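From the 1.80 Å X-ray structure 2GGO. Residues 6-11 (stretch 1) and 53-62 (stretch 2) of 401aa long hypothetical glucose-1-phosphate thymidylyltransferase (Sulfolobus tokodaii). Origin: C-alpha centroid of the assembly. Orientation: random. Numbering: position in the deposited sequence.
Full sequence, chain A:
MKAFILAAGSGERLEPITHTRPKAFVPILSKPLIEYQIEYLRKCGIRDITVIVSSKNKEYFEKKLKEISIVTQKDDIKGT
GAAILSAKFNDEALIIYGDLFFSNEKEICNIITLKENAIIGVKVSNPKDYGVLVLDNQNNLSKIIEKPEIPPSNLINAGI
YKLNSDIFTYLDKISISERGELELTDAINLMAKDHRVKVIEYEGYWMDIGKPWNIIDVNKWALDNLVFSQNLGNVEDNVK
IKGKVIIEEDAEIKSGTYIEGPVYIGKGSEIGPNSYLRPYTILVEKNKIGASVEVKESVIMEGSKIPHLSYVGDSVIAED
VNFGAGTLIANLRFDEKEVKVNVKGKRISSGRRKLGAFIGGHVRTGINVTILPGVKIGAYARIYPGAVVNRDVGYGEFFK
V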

# COMPACT_ATOMS: atom_id res chain seq x y z
N LEU A 6 7.42 -8.92 -7.83
CA LEU A 6 6.90 -8.29 -9.02
C LEU A 6 6.33 -6.92 -8.61
O LEU A 6 5.27 -6.82 -7.96
CB LEU A 6 5.86 -9.18 -9.69
CG LEU A 6 6.24 -10.65 -9.94
CD1 LEU A 6 5.15 -11.46 -10.65
CD2 LEU A 6 7.49 -10.72 -10.69
N ALA A 7 7.10 -5.88 -8.95
CA ALA A 7 6.85 -4.49 -8.58
C ALA A 7 6.86 -3.58 -9.82
O ALA A 7 7.41 -2.48 -9.79
CB ALA A 7 7.90 -4.03 -7.60
N ALA A 8 6.25 -4.05 -10.90
CA ALA A 8 6.39 -3.37 -12.21
C ALA A 8 5.21 -2.55 -12.76
O ALA A 8 5.43 -1.79 -13.71
CB ALA A 8 6.87 -4.34 -13.26
N GLY A 9 3.99 -2.68 -12.20
CA GLY A 9 2.93 -1.62 -12.36
C GLY A 9 3.47 -0.17 -12.25
O GLY A 9 4.57 0.03 -11.68
N SER A 10 2.72 0.88 -12.65
CA SER A 10 1.26 1.05 -12.48
C SER A 10 0.71 0.44 -11.16
O SER A 10 0.27 -0.72 -11.10
CB SER A 10 0.45 0.65 -13.73
OG SER A 10 -0.69 1.50 -13.85
N GLY A 11 0.73 1.24 -10.09
CA GLY A 11 1.01 2.65 -10.18
C GLY A 11 -0.35 3.31 -10.07
O GLY A 11 -0.72 3.82 -9.02
N VAL A 53 10.97 -4.52 -12.06
CA VAL A 53 10.48 -3.16 -12.01
C VAL A 53 10.27 -2.63 -13.44
O VAL A 53 10.58 -3.32 -14.42
CB VAL A 53 11.44 -2.25 -11.19
CG1 VAL A 53 11.74 -2.88 -9.87
CG2 VAL A 53 12.76 -1.97 -11.94
N SER A 54 9.72 -1.43 -13.57
CA SER A 54 9.67 -0.80 -14.87
C SER A 54 10.94 0.02 -15.05
O SER A 54 11.57 0.41 -14.07
CB SER A 54 8.41 0.06 -14.98
OG SER A 54 8.47 1.13 -14.05
N SER A 55 11.32 0.26 -16.31
CA SER A 55 12.54 1.06 -16.64
C SER A 55 12.49 2.45 -16.04
O SER A 55 13.48 2.92 -15.46
CB SER A 55 12.72 1.14 -18.14
OG SER A 55 12.23 -0.07 -18.74
N LYS A 56 11.32 3.10 -16.17
CA LYS A 56 11.01 4.35 -15.43
C LYS A 56 11.49 4.29 -14.00
O LYS A 56 12.11 5.25 -13.52
CB LYS A 56 9.51 4.72 -15.46
CG LYS A 56 8.53 3.55 -15.76
CD LYS A 56 7.00 3.89 -15.64
CE LYS A 56 6.40 3.65 -14.22
NZ LYS A 56 5.82 2.27 -14.02
N ASN A 57 11.23 3.16 -13.32
CA ASN A 57 11.46 3.04 -11.86
C ASN A 57 12.79 2.40 -11.44
O ASN A 57 13.14 2.37 -10.26
CB ASN A 57 10.26 2.35 -11.17
CG ASN A 57 8.94 3.12 -11.33
OD1 ASN A 57 8.94 4.31 -11.66
ND2 ASN A 57 7.82 2.44 -11.11
N LYS A 58 13.55 1.92 -12.42
CA LYS A 58 14.85 1.26 -12.21
C LYS A 58 15.82 2.01 -11.30
O LYS A 58 16.50 1.41 -10.47
CB LYS A 58 15.50 0.99 -13.58
CG LYS A 58 16.99 0.68 -13.57
CD LYS A 58 17.70 1.26 -14.84
CE LYS A 58 17.51 2.82 -15.05
NZ LYS A 58 18.49 3.73 -14.34
N GLU A 59 15.90 3.32 -11.49
CA GLU A 59 16.89 4.16 -10.80
C GLU A 59 16.56 4.31 -9.32
O GLU A 59 17.45 4.27 -8.45
CB GLU A 59 16.94 5.55 -11.43
CG GLU A 59 17.99 6.49 -10.78
CD GLU A 59 17.40 7.82 -10.22
OE1 GLU A 59 18.05 8.87 -10.44
OE2 GLU A 59 16.34 7.83 -9.55
N TYR A 60 15.27 4.55 -9.07
CA TYR A 60 14.71 4.71 -7.73
C TYR A 60 15.01 3.50 -6.82
O TYR A 60 15.51 3.66 -5.69
CB TYR A 60 13.19 4.95 -7.86
CG TYR A 60 12.55 5.51 -6.60
CD1 TYR A 60 12.25 6.86 -6.48
CD2 TYR A 60 12.28 4.69 -5.52
CE1 TYR A 60 11.69 7.36 -5.33
CE2 TYR A 60 11.73 5.18 -4.38
CZ TYR A 60 11.43 6.51 -4.28
OH TYR A 60 10.87 6.94 -3.10
N PHE A 61 14.70 2.30 -7.32
CA PHE A 61 14.93 1.05 -6.60
C PHE A 61 16.40 0.84 -6.29
O PHE A 61 16.77 0.58 -5.16
CB PHE A 61 14.37 -0.15 -7.37
CG PHE A 61 12.87 -0.28 -7.31
CD1 PHE A 61 12.28 -1.13 -6.38
CD2 PHE A 61 12.06 0.44 -8.18
CE1 PHE A 61 10.89 -1.28 -6.32
CE2 PHE A 61 10.67 0.30 -8.16
CZ PHE A 61 10.07 -0.54 -7.22
N GLU A 62 17.23 0.98 -7.31
CA GLU A 62 18.67 0.87 -7.13
C GLU A 62 19.14 1.80 -6.03
O GLU A 62 19.92 1.39 -5.18
CB GLU A 62 19.42 1.10 -8.44
CG GLU A 62 20.22 -0.12 -8.91
CD GLU A 62 20.26 -0.28 -10.45
OE1 GLU A 62 19.64 0.55 -11.18
OE2 GLU A 62 20.90 -1.25 -10.94
O HOH W 1 8.19 -0.39 -11.11

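Packing of residues 6-11 against residues 53-62, two segments of one chain whose touching residues lie at least 45 positions apart in sequence. The closest pair of CA atoms is Ala8 CA and Val53 CA, 4.1 Å apart, and together the two sides bury a modest 242 Å². Ala7, Ala8 and Val53 supply most of that surface. Ala7, itself buried, points its CA-to-CB bond toward the second stretch, and its CB lies 4.1 Å from CZ of Phe61, an apolar contact with the ring approached obliquely. Phe61 reaches this methyl from the helix of the second stretch. The carbonyl of Ala7 faces the same way: Ala7 O is 3.8 Å from Val53 CA, and a single water bridges the stretches beside it. That water donates to Ala7 O (2.6 Å from the water oxygen) and accepts from Ser54 N (3.1 Å) and from Asn57 ND2 (2.9 Å), so one molecule joins a carbonyl of the first stretch to two donors of the second. Ala8 packs against main chain, its CB 3.8 Å from Val53 C; the CA-to-CB bond of Val53 points away, and its main chain is what the Ala8 methyl meets. Ala8 O sits 3.7 Å from Ser54 CB, a van der Waals contact. Beyond Ala8, Lys56 extends toward the Gly9-Ser10 segment, joined by a cis peptide bond. Lys56 NZ donates a hydrogen bond to Ser54 OG (2.9 Å) within its own stretch, which helps hold the ammonium group beside this segment, and lies 3.5 Å from Gly9 O and 3.7 Å from Ser10 N. The second stretch is braced internally by Asn57 N donating to Ser54 O (2.9 Å).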